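Local coordinates for electron transfer flavoprotein, alpha subunit (Thermotoga maritima, PDB 7KOE), which binds FAD and, paired with its partner subunit, probably shuttles electrons between redox enzymes as an electron transfer flavoprotein, at residues Y76-V86 with E104-E115; V207-G218 with K265-C275. All blocks are in the same frame, centred on the assembly; numbering follows the deposited sequence.

In the fold
Contact 1 and contact 2 come one after the other along the chain and serve two different domains. Contact 1 joins two helices of the electron transfer flavoprotein domain; contact 2 pairs two inner strands of the FAD-binding domain. Their centres are about 29 Å apart, on opposite sides of the chain's centre, although their nearest atoms come within about 5 Å without touching. Each domain contributes to its own flavin pocket. The strand ends of contact 2 come nearer to one, with about 6 Å from Gly218 to a bound FAD, whereas the Glu107 side chain of contact 1 is about 11 Å from one. Both contacts also touch the partner subunit.

Contact 1. Residues Y76-V86 with E104-E115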
loop_
_atom_site.group_PDB
_atom_site.type_symbol
_atom_site.label_atom_id
_atom_site.label_comp_id
_atom_site.label_asym_id
_atom_site.label_seq_id
_atom_site.Cartn_x
_atom_site.Cartn_y
_atom_site.Cartn_z
ATOM N N TYR B 76 -32.353 -53.612 -8.192
ATOM C CA TYR B 76 -32.180 -52.317 -7.548
ATOM C C TYR B 76 -33.473 -51.525 -7.670
ATOM O O TYR B 76 -33.841 -51.086 -8.763
ATOM C CB TYR B 76 -31.020 -51.536 -8.153
ATOM C CG TYR B 76 -30.958 -50.130 -7.610
ATOM C CD1 TYR B 76 -30.623 -49.898 -6.285
ATOM C CD2 TYR B 76 -31.256 -49.034 -8.414
ATOM C CE1 TYR B 76 -30.573 -48.620 -5.777
ATOM C CE2 TYR B 76 -31.211 -47.749 -7.909
ATOM C CZ TYR B 76 -30.869 -47.552 -6.590
ATOM O OH TYR B 76 -30.816 -46.280 -6.080
ATOM N N VAL B 77 -34.165 -51.353 -6.550
ATOM C CA VAL B 77 -35.260 -50.404 -6.431
ATOM C C VAL B 77 -34.937 -49.547 -5.220
ATOM O O VAL B 77 -34.877 -50.055 -4.093
ATOM C CB VAL B 77 -36.625 -51.086 -6.279
ATOM C CG1 VAL B 77 -37.681 -50.066 -5.899
ATOM C CG2 VAL B 77 -37.014 -51.778 -7.569
ATOM N N ASN B 78 -34.709 -48.252 -5.450
ATOM C CA ASN B 78 -34.346 -47.330 -4.382
ATOM C C ASN B 78 -35.477 -47.119 -3.388
ATOM O O ASN B 78 -35.222 -46.713 -2.251
ATOM C CB ASN B 78 -33.944 -45.991 -4.982
ATOM C CG ASN B 78 -34.983 -45.462 -5.946
ATOM O OD1 ASN B 78 -34.983 -45.812 -7.124
ATOM N ND2 ASN B 78 -35.887 -44.632 -5.446
ATOM N N TYR B 79 -36.716 -47.364 -3.805
ATOM C CA TYR B 79 -37.845 -47.304 -2.886
ATOM C C TYR B 79 -37.770 -48.418 -1.850
ATOM O O TYR B 79 -38.130 -48.218 -0.686
ATOM C CB TYR B 79 -39.140 -47.382 -3.689
ATOM C CG TYR B 79 -40.384 -47.563 -2.870
ATOM C CD1 TYR B 79 -40.709 -46.669 -1.857
ATOM C CD2 TYR B 79 -41.251 -48.616 -3.126
ATOM C CE1 TYR B 79 -41.856 -46.831 -1.107
ATOM C CE2 TYR B 79 -42.401 -48.785 -2.385
ATOM C CZ TYR B 79 -42.700 -47.888 -1.378
ATOM O OH TYR B 79 -43.843 -48.046 -0.631
ATOM N N LEU B 80 -37.286 -49.594 -2.252
ATOM C CA LEU B 80 -37.191 -50.724 -1.336
ATOM C C LEU B 80 -35.912 -50.694 -0.515
ATOM O O LEU B 80 -35.923 -51.109 0.648
ATOM C CB LEU B 80 -37.270 -52.034 -2.115
ATOM C CG LEU B 80 -38.553 -52.251 -2.909
ATOM C CD1 LEU B 80 -38.424 -53.473 -3.795
ATOM C CD2 LEU B 80 -39.734 -52.385 -1.968
ATOM N N TYR B 81 -34.808 -50.226 -1.104
ATOM C CA TYR B 81 -33.544 -50.152 -0.379
ATOM C C TYR B 81 -33.605 -49.127 0.743
ATOM O O TYR B 81 -33.047 -49.350 1.821
ATOM C CB TYR B 81 -32.412 -49.797 -1.335
ATOM C CG TYR B 81 -31.731 -50.965 -1.999
ATOM C CD1 TYR B 81 -32.409 -51.768 -2.900
ATOM C CD2 TYR B 81 -30.398 -51.245 -1.743
ATOM C CE1 TYR B 81 -31.781 -52.825 -3.520
ATOM C CE2 TYR B 81 -29.760 -52.295 -2.359
ATOM C CZ TYR B 81 -30.457 -53.083 -3.244
ATOM O OH TYR B 81 -29.822 -54.137 -3.855
ATOM N N LYS B 82 -34.275 -47.997 0.505
ATOM C CA LYS B 82 -34.375 -46.947 1.514
ATOM C C LYS B 82 -35.218 -47.389 2.702
ATOM O O LYS B 82 -34.960 -46.964 3.832
ATOM C CB LYS B 82 -34.957 -45.682 0.881
ATOM C CG LYS B 82 -34.959 -44.443 1.761
ATOM C CD LYS B 82 -36.367 -44.102 2.219
ATOM C CE LYS B 82 -37.262 -43.764 1.046
ATOM N NZ LYS B 82 -38.646 -43.451 1.485
ATOM N N LYS B 83 -36.214 -48.249 2.473
ATOM C CA LYS B 83 -37.019 -48.763 3.574
ATOM C C LYS B 83 -36.217 -49.703 4.464
ATOM O O LYS B 83 -36.519 -49.835 5.655
ATOM C CB LYS B 83 -38.253 -49.477 3.029
ATOM C CG LYS B 83 -39.404 -49.567 4.009
ATOM C CD LYS B 83 -40.697 -49.928 3.301
ATOM C CE LYS B 83 -41.055 -48.898 2.242
ATOM N NZ LYS B 83 -42.288 -49.280 1.506
ATOM N N ALA B 84 -35.194 -50.350 3.911
ATOM C CA ALA B 84 -34.342 -51.261 4.662
ATOM C C ALA B 84 -33.073 -50.604 5.183
ATOM O O ALA B 84 -32.578 -50.989 6.243
ATOM C CB ALA B 84 -33.966 -52.464 3.797
ATOM N N LEU B 85 -32.531 -49.622 4.468
ATOM C CA LEU B 85 -31.297 -48.966 4.874
ATOM C C LEU B 85 -31.532 -47.759 5.766
ATOM O O LEU B 85 -30.619 -46.949 5.941
ATOM C CB LEU B 85 -30.481 -48.563 3.648
ATOM C CG LEU B 85 -29.768 -49.755 3.027
ATOM C CD1 LEU B 85 -29.702 -49.619 1.527
ATOM C CD2 LEU B 85 -28.386 -49.866 3.613
ATOM N N VAL B 86 -32.743 -47.587 6.286
ATOM C CA VAL B 86 -32.970 -46.732 7.445
ATOM C C VAL B 86 -33.487 -47.512 8.637
ATOM O O VAL B 86 -33.528 -46.961 9.748
ATOM C CB VAL B 86 -33.924 -45.560 7.129
ATOM C CG1 VAL B 86 -33.473 -44.822 5.884
ATOM C CG2 VAL B 86 -35.357 -46.049 6.994
ATOM N N GLU B 104 -26.655 -45.678 -8.943
ATOM C CA GLU B 104 -27.544 -46.168 -7.898
ATOM C C GLU B 104 -27.120 -45.680 -6.523
ATOM O O GLU B 104 -27.976 -45.459 -5.667
ATOM C CB GLU B 104 -27.604 -47.695 -7.902
ATOM C CG GLU B 104 -27.717 -48.328 -9.271
ATOM C CD GLU B 104 -26.387 -48.801 -9.804
ATOM O OE1 GLU B 104 -25.363 -48.162 -9.506
ATOM O OE2 GLU B 104 -26.364 -49.827 -10.503
ATOM N N GLY B 105 -25.825 -45.497 -6.297
ATOM C CA GLY B 105 -25.334 -45.103 -4.993
ATOM C C GLY B 105 -25.631 -43.664 -4.631
ATOM O O GLY B 105 -25.996 -43.373 -3.490
ATOM N N ARG B 106 -25.472 -42.753 -5.594
ATOM C CA ARG B 106 -25.793 -41.352 -5.351
ATOM C C ARG B 106 -27.292 -41.135 -5.212
ATOM O O ARG B 106 -27.722 -40.256 -4.460
ATOM C CB ARG B 106 -25.246 -40.481 -6.477
ATOM C CG ARG B 106 -23.755 -40.590 -6.675
ATOM C CD ARG B 106 -23.264 -39.574 -7.684
ATOM N NE ARG B 106 -23.427 -38.210 -7.198
ATOM C CZ ARG B 106 -22.626 -37.205 -7.527
ATOM N NH1 ARG B 106 -21.606 -37.411 -8.346
ATOM N NH2 ARG B 106 -22.843 -35.995 -7.038
ATOM N N GLU B 107 -28.094 -41.919 -5.928
ATOM C CA GLU B 107 -29.542 -41.796 -5.820
ATOM C C GLU B 107 -30.042 -42.371 -4.501
ATOM O O GLU B 107 -30.951 -41.810 -3.878
ATOM C CB GLU B 107 -30.196 -42.483 -7.019
ATOM C CG GLU B 107 -31.563 -43.077 -6.777
ATOM C CD GLU B 107 -32.199 -43.589 -8.043
ATOM O OE1 GLU B 107 -31.459 -43.967 -8.972
ATOM O OE2 GLU B 107 -33.440 -43.604 -8.117
ATOM N N LEU B 108 -29.431 -43.465 -4.043
ATOM C CA LEU B 108 -29.851 -44.105 -2.799
ATOM C C LEU B 108 -29.474 -43.272 -1.586
ATOM O O LEU B 108 -30.251 -43.175 -0.632
ATOM C CB LEU B 108 -29.218 -45.487 -2.693
ATOM C CG LEU B 108 -29.749 -46.570 -1.765
ATOM C CD1 LEU B 108 -29.444 -47.874 -2.427
ATOM C CD2 LEU B 108 -29.069 -46.519 -0.421
ATOM N N ALA B 109 -28.270 -42.696 -1.593
ATOM C CA ALA B 109 -27.787 -41.957 -0.435
ATOM C C ALA B 109 -28.586 -40.686 -0.201
ATOM O O ALA B 109 -28.756 -40.269 0.948
ATOM C CB ALA B 109 -26.311 -41.624 -0.607
ATOM N N GLY B 110 -29.081 -40.064 -1.271
ATOM C CA GLY B 110 -29.931 -38.901 -1.115
ATOM C C GLY B 110 -31.265 -39.222 -0.475
ATOM O O GLY B 110 -31.795 -38.414 0.288
ATOM N N MET B 111 -31.820 -40.401 -0.765
ATOM C CA MET B 111 -33.068 -40.801 -0.128
ATOM C C MET B 111 -32.853 -41.204 1.320
ATOM O O MET B 111 -33.740 -41.005 2.157
ATOM C CB MET B 111 -33.709 -41.965 -0.880
ATOM C CG MET B 111 -33.867 -41.760 -2.361
ATOM S SD MET B 111 -34.941 -43.012 -3.074
ATOM C CE MET B 111 -36.530 -42.481 -2.445
ATOM N N VAL B 112 -31.693 -41.775 1.630
ATOM C CA VAL B 112 -31.446 -42.305 2.963
ATOM C C VAL B 112 -31.160 -41.178 3.945
ATOM O O VAL B 112 -31.729 -41.137 5.041
ATOM C CB VAL B 112 -30.301 -43.336 2.910
ATOM C CG1 VAL B 112 -29.707 -43.582 4.277
ATOM C CG2 VAL B 112 -30.810 -44.639 2.334
ATOM N N ALA B 113 -30.315 -40.223 3.543
ATOM C CA ALA B 113 -29.831 -39.185 4.446
ATOM C C ALA B 113 -30.914 -38.216 4.888
ATOM O O ALA B 113 -30.771 -37.593 5.944
ATOM C CB ALA B 113 -28.706 -38.399 3.786
ATOM N N THR B 114 -31.983 -38.068 4.117
ATOM C CA THR B 114 -33.087 -37.212 4.513
ATOM C C THR B 114 -34.206 -37.975 5.203
ATOM O O THR B 114 -35.224 -37.372 5.553
ATOM C CB THR B 114 -33.634 -36.461 3.303
ATOM O OG1 THR B 114 -34.686 -35.586 3.723
ATOM C CG2 THR B 114 -34.170 -37.415 2.315
ATOM N N GLU B 115 -34.053 -39.285 5.391
ATOM C CA GLU B 115 -34.872 -40.012 6.350
ATOM C C GLU B 115 -34.254 -39.966 7.737
ATOM O O GLU B 115 -34.960 -39.758 8.729
ATOM C CB GLU B 115 -35.045 -41.469 5.925
ATOM C CG GLU B 115 -36.264 -41.751 5.088
ATOM C CD GLU B 115 -37.567 -41.572 5.842
ATOM O OE1 GLU B 115 -37.583 -41.768 7.076
ATOM O OE2 GLU B 115 -38.582 -41.242 5.197
#
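Tyr76, in the turn leading into helix 78-84, and Leu108 meet at one end of a buried helix-helix contact in the Rossmann-like alpha/beta domain, whose helices pack here against its parallel sheet. The axes of helices 78-84 and 104-113 approach to 9.4 Å and cross at -46°. Leu85 also reaches strand 40-46 and Val112 touches Met160 of strand 160-163, so apolar residues suit these two inward places. The Tyr76 ring is swung anti to the backbone N (chi1 173°), which lays one face against Glu104. The CB of Glu104 stands 3.6 Å from the Tyr76 ring centroid in a CH-pi contact, 15° off the normal, while its carboxylate turns away to Thr102. At the edge of the same ring, Leu108 CD1 lies 3.6 Å from Tyr76 CE1. Replacing Tyr76 by an alanine is likely to leave Glu104 CB without its aromatic cover and open a gap beside Leu108. The branched end of Leu108 serves two more neighbours: CD1 lies 3.6 Å from Tyr81 CD2, and CD2 is 3.7 Å from Leu85 CD1. Asn78 works by its two ends. Its ND2 makes a weak hydrogen bond of 3.0 Å to Met111 SD, sulfur being a poor acceptor. Its OD1 and the nearby Glu107 OE2, both acceptors, are reconciled by Arg176 of the partner subunit, whose NH2 hydrogen-bonds to the asparagine and forms a salt bridge with the glutamate. Farther along, the chain of Lys82 bends at its second and third torsions and crosses Glu115 at about a right angle. Methylenes do the touching: Lys82 CD sits 3.7 Å from Glu115 CG, while Lys82 NZ stops 4.3 Å from Glu115 OE2, beyond a salt bridge.

Contact 2. Residues V207-G218 with K265-C275; sequences VNLEYAPVVVAG and KTVRPVLYFAC
Val215 and Tyr272 pack closely in the regular half of this contact, where strands 214-218 and 271-275 run parallel, 9° apart. Val215 O accepts from Phe273 N at 2.9 Å, Phe273 O from Ala217 N at 2.8 Å, and Ala217 O from Cys275 N at 2.8 Å. On one face Val215 CG1 meets Tyr272 CE1 at 3.7 Å. The tyrosine ring, set opposite the backbone N about CA-CB (chi1 -177°), leans toward the C-terminal end of the strand; its OH passes Ala217 CB, a methyl small enough to leave it room, and bonds to His283. On the other face Val216 CG2 rests on Phe273 CB at 3.7 Å, the compact valine fitting under helix 227-237. These are neighbouring inner strands of the Rossmann-like FAD-binding domain, their C-terminal ends directed to the cofactor. The partly exposed loops before them lack the regular parallel bonding, though Pro213 O still receives Val270 N. Even so, the Lys265 chain is packed along Leu209 and Glu210, with Lys265 CG 3.3 Å from Glu210 OE2. Lys265 NZ stays 5.1 Å from Glu210 OE2 and instead hydrogen-bonds to Glu257 O.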
loop_
_atom_site.group_PDB
_atom_site.type_symbol
_atom_site.label_atom_id
_atom_site.label_comp_id
_atom_site.label_asym_id
_atom_site.label_seq_id
_atom_site.Cartn_x
_atom_site.Cartn_y
_atom_site.Cartn_z
ATOM N N VAL B 207 -24.863 -42.664 -26.685
ATOM C CA VAL B 207 -23.555 -42.074 -26.437
ATOM C C VAL B 207 -23.490 -41.715 -24.963
ATOM O O VAL B 207 -24.303 -40.922 -24.478
ATOM C CB VAL B 207 -23.327 -40.831 -27.309
ATOM C CG1 VAL B 207 -21.974 -40.213 -27.003
ATOM C CG2 VAL B 207 -23.460 -41.181 -28.779
ATOM N N ASN B 208 -22.537 -42.294 -24.240
ATOM C CA ASN B 208 -22.456 -42.035 -22.799
ATOM C C ASN B 208 -21.575 -40.825 -22.518
ATOM O O ASN B 208 -22.066 -39.780 -22.083
ATOM C CB ASN B 208 -21.938 -43.275 -22.075
ATOM C CG ASN B 208 -22.668 -44.528 -22.485
ATOM O OD1 ASN B 208 -23.897 -44.564 -22.499
ATOM N ND2 ASN B 208 -21.917 -45.565 -22.830
ATOM N N LEU B 209 -20.272 -40.953 -22.775
ATOM C CA LEU B 209 -19.252 -39.904 -22.717
ATOM C C LEU B 209 -19.138 -39.188 -21.361
ATOM O O LEU B 209 -18.417 -38.198 -21.254
ATOM C CB LEU B 209 -19.462 -38.879 -23.837
ATOM C CG LEU B 209 -18.210 -38.324 -24.513
ATOM C CD1 LEU B 209 -17.380 -39.432 -25.106
ATOM C CD2 LEU B 209 -18.611 -37.347 -25.576
ATOM N N GLU B 210 -19.827 -39.641 -20.318
ATOM C CA GLU B 210 -19.492 -39.258 -18.952
ATOM C C GLU B 210 -19.385 -40.446 -18.026
ATOM O O GLU B 210 -18.716 -40.345 -16.991
ATOM C CB GLU B 210 -20.526 -38.293 -18.349
ATOM C CG GLU B 210 -20.634 -36.923 -18.979
ATOM C CD GLU B 210 -21.776 -36.824 -19.964
ATOM O OE1 GLU B 210 -22.539 -37.801 -20.085
ATOM O OE2 GLU B 210 -21.921 -35.764 -20.597
ATOM N N TYR B 211 -20.025 -41.561 -18.358
ATOM C CA TYR B 211 -20.021 -42.767 -17.549
ATOM C C TYR B 211 -19.309 -43.896 -18.274
ATOM O O TYR B 211 -19.563 -45.072 -18.003
ATOM C CB TYR B 211 -21.455 -43.155 -17.187
ATOM C CG TYR B 211 -22.278 -41.976 -16.714
ATOM C CD1 TYR B 211 -22.210 -41.542 -15.397
ATOM C CD2 TYR B 211 -23.114 -41.288 -17.587
ATOM C CE1 TYR B 211 -22.954 -40.462 -14.963
ATOM C CE2 TYR B 211 -23.849 -40.205 -17.165
ATOM C CZ TYR B 211 -23.772 -39.803 -15.853
ATOM O OH TYR B 211 -24.514 -38.729 -15.436
ATOM N N ALA B 212 -18.442 -43.550 -19.205
ATOM C CA ALA B 212 -17.564 -44.471 -19.906
ATOM C C ALA B 212 -16.220 -44.530 -19.196
ATOM O O ALA B 212 -15.656 -43.479 -18.873
ATOM C CB ALA B 212 -17.365 -44.039 -21.348
ATOM N N PRO B 213 -15.688 -45.723 -18.923
ATOM C CA PRO B 213 -14.395 -45.803 -18.233
ATOM C C PRO B 213 -13.215 -45.456 -19.117
ATOM O O PRO B 213 -12.134 -45.169 -18.593
ATOM C CB PRO B 213 -14.329 -47.266 -17.772
ATOM C CG PRO B 213 -15.712 -47.819 -17.985
ATOM C CD PRO B 213 -16.286 -47.051 -19.116
ATOM N N VAL B 214 -13.376 -45.490 -20.435
ATOM C CA VAL B 214 -12.322 -45.136 -21.375
ATOM C C VAL B 214 -12.939 -44.237 -22.435
ATOM O O VAL B 214 -13.956 -44.591 -23.036
ATOM C CB VAL B 214 -11.681 -46.384 -22.019
ATOM C CG1 VAL B 214 -10.889 -46.016 -23.260
ATOM C CG2 VAL B 214 -10.778 -47.087 -21.030
ATOM N N VAL B 215 -12.350 -43.067 -22.643
ATOM C CA VAL B 215 -12.761 -42.173 -23.714
ATOM C C VAL B 215 -11.563 -41.996 -24.628
ATOM O O VAL B 215 -10.558 -41.392 -24.235
ATOM C CB VAL B 215 -13.264 -40.824 -23.187
ATOM C CG1 VAL B 215 -13.532 -39.881 -24.339
ATOM C CG2 VAL B 215 -14.520 -41.022 -22.368
ATOM N N VAL B 216 -11.648 -42.547 -25.832
ATOM C CA VAL B 216 -10.649 -42.321 -26.866
ATOM C C VAL B 216 -11.192 -41.298 -27.855
ATOM O O VAL B 216 -12.224 -41.514 -28.498
ATOM C CB VAL B 216 -10.216 -43.642 -27.535
ATOM C CG1 VAL B 216 -11.398 -44.522 -27.892
ATOM C CG2 VAL B 216 -9.385 -43.357 -28.773
ATOM N N ALA B 217 -10.522 -40.154 -27.939
ATOM C CA ALA B 217 -11.053 -39.012 -28.660
ATOM C C ALA B 217 -10.015 -38.494 -29.638
ATOM O O ALA B 217 -8.817 -38.723 -29.474
ATOM C CB ALA B 217 -11.465 -37.897 -27.702
ATOM N N GLY B 218 -10.487 -37.778 -30.650
ATOM C CA GLY B 218 -9.582 -37.208 -31.625
ATOM C C GLY B 218 -10.215 -36.077 -32.394
ATOM O O GLY B 218 -11.435 -35.893 -32.383
ATOM N N LYS B 265 -18.979 -32.197 -23.737
ATOM C CA LYS B 265 -19.224 -32.980 -22.537
ATOM C C LYS B 265 -17.926 -33.122 -21.763
ATOM O O LYS B 265 -16.874 -33.397 -22.345
ATOM C CB LYS B 265 -19.794 -34.355 -22.881
ATOM C CG LYS B 265 -21.194 -34.294 -23.463
ATOM C CD LYS B 265 -21.577 -35.588 -24.149
ATOM C CE LYS B 265 -22.973 -35.507 -24.739
ATOM N NZ LYS B 265 -23.365 -36.771 -25.420
ATOM N N THR B 266 -18.000 -32.910 -20.454
ATOM C CA THR B 266 -16.847 -33.062 -19.577
ATOM C C THR B 266 -16.748 -34.530 -19.186
ATOM O O THR B 266 -17.605 -35.050 -18.465
ATOM C CB THR B 266 -16.972 -32.163 -18.351
ATOM O OG1 THR B 266 -16.880 -30.794 -18.759
ATOM C CG2 THR B 266 -15.862 -32.453 -17.360
ATOM N N VAL B 267 -15.720 -35.199 -19.679
ATOM C CA VAL B 267 -15.546 -36.617 -19.413
ATOM C C VAL B 267 -14.860 -36.802 -18.067
ATOM O O VAL B 267 -14.113 -35.939 -17.592
ATOM C CB VAL B 267 -14.758 -37.294 -20.556
ATOM C CG1 VAL B 267 -15.447 -37.072 -21.867
ATOM C CG2 VAL B 267 -13.347 -36.760 -20.649
ATOM N N ARG B 268 -15.154 -37.924 -17.420
ATOM C CA ARG B 268 -14.384 -38.387 -16.265
ATOM C C ARG B 268 -14.153 -39.889 -16.388
ATOM O O ARG B 268 -14.763 -40.688 -15.668
ATOM C CB ARG B 268 -15.107 -38.041 -14.962
ATOM C CG ARG B 268 -14.229 -38.069 -13.729
ATOM C CD ARG B 268 -15.001 -38.581 -12.533
ATOM N NE ARG B 268 -16.347 -38.022 -12.485
ATOM C CZ ARG B 268 -17.357 -38.559 -11.809
ATOM N NH1 ARG B 268 -17.177 -39.677 -11.120
ATOM N NH2 ARG B 268 -18.549 -37.977 -11.825
ATOM N N PRO B 269 -13.275 -40.319 -17.314
ATOM C CA PRO B 269 -12.938 -41.739 -17.370
ATOM C C PRO B 269 -11.753 -42.045 -16.475
ATOM O O PRO B 269 -11.262 -41.161 -15.769
ATOM C CB PRO B 269 -12.602 -41.944 -18.846
ATOM C CG PRO B 269 -11.931 -40.694 -19.210
ATOM C CD PRO B 269 -12.570 -39.594 -18.388
ATOM N N VAL B 270 -11.284 -43.295 -16.483
ATOM C CA VAL B 270 -10.011 -43.603 -15.848
ATOM C C VAL B 270 -8.871 -43.600 -16.849
ATOM O O VAL B 270 -7.707 -43.736 -16.452
ATOM C CB VAL B 270 -10.060 -44.955 -15.108
ATOM C CG1 VAL B 270 -11.177 -44.948 -14.083
ATOM C CG2 VAL B 270 -10.219 -46.098 -16.085
ATOM N N LEU B 271 -9.167 -43.428 -18.134
ATOM C CA LEU B 271 -8.148 -43.504 -19.175
ATOM C C LEU B 271 -8.657 -42.725 -20.380
ATOM O O LEU B 271 -9.625 -43.142 -21.020
ATOM C CB LEU B 271 -7.859 -44.954 -19.532
ATOM C CG LEU B 271 -6.941 -45.246 -20.713
ATOM C CD1 LEU B 271 -5.601 -44.566 -20.549
ATOM C CD2 LEU B 271 -6.764 -46.743 -20.863
ATOM N N TYR B 272 -8.014 -41.602 -20.681
ATOM C CA TYR B 272 -8.390 -40.755 -21.802
ATOM C C TYR B 272 -7.306 -40.826 -22.868
ATOM O O TYR B 272 -6.117 -40.721 -22.553
ATOM C CB TYR B 272 -8.601 -39.307 -21.345
ATOM C CG TYR B 272 -9.064 -38.376 -22.442
ATOM C CD1 TYR B 272 -10.402 -38.308 -22.801
ATOM C CD2 TYR B 272 -8.160 -37.566 -23.119
ATOM C CE1 TYR B 272 -10.823 -37.467 -23.805
ATOM C CE2 TYR B 272 -8.575 -36.729 -24.122
ATOM C CZ TYR B 272 -9.903 -36.685 -24.462
ATOM O OH TYR B 272 -10.309 -35.835 -25.455
ATOM N N PHE B 273 -7.716 -40.996 -24.120
ATOM C CA PHE B 273 -6.793 -41.055 -25.252
ATOM C C PHE B 273 -6.993 -39.804 -26.102
ATOM O O PHE B 273 -7.925 -39.731 -26.904
ATOM C CB PHE B 273 -7.022 -42.313 -26.081
ATOM C CG PHE B 273 -6.277 -43.512 -25.588
ATOM C CD1 PHE B 273 -4.990 -43.768 -26.023
ATOM C CD2 PHE B 273 -6.868 -44.391 -24.698
ATOM C CE1 PHE B 273 -4.305 -44.873 -25.572
ATOM C CE2 PHE B 273 -6.188 -45.496 -24.245
ATOM C CZ PHE B 273 -4.907 -45.738 -24.680
ATOM N N ALA B 274 -6.107 -38.824 -25.935
ATOM C CA ALA B 274 -6.125 -37.611 -26.752
ATOM C C ALA B 274 -5.406 -37.899 -28.069
ATOM O O ALA B 274 -4.269 -37.487 -28.310
ATOM C CB ALA B 274 -5.487 -36.451 -26.004
ATOM N N CYS B 275 -6.105 -38.622 -28.937
ATOM C CA CYS B 275 -5.507 -39.198 -30.139
ATOM C C CYS B 275 -5.536 -38.168 -31.258
ATOM O O CYS B 275 -6.478 -38.095 -32.043
ATOM C CB CYS B 275 -6.244 -40.471 -30.531
ATOM S SG CYS B 275 -5.758 -41.912 -29.568
#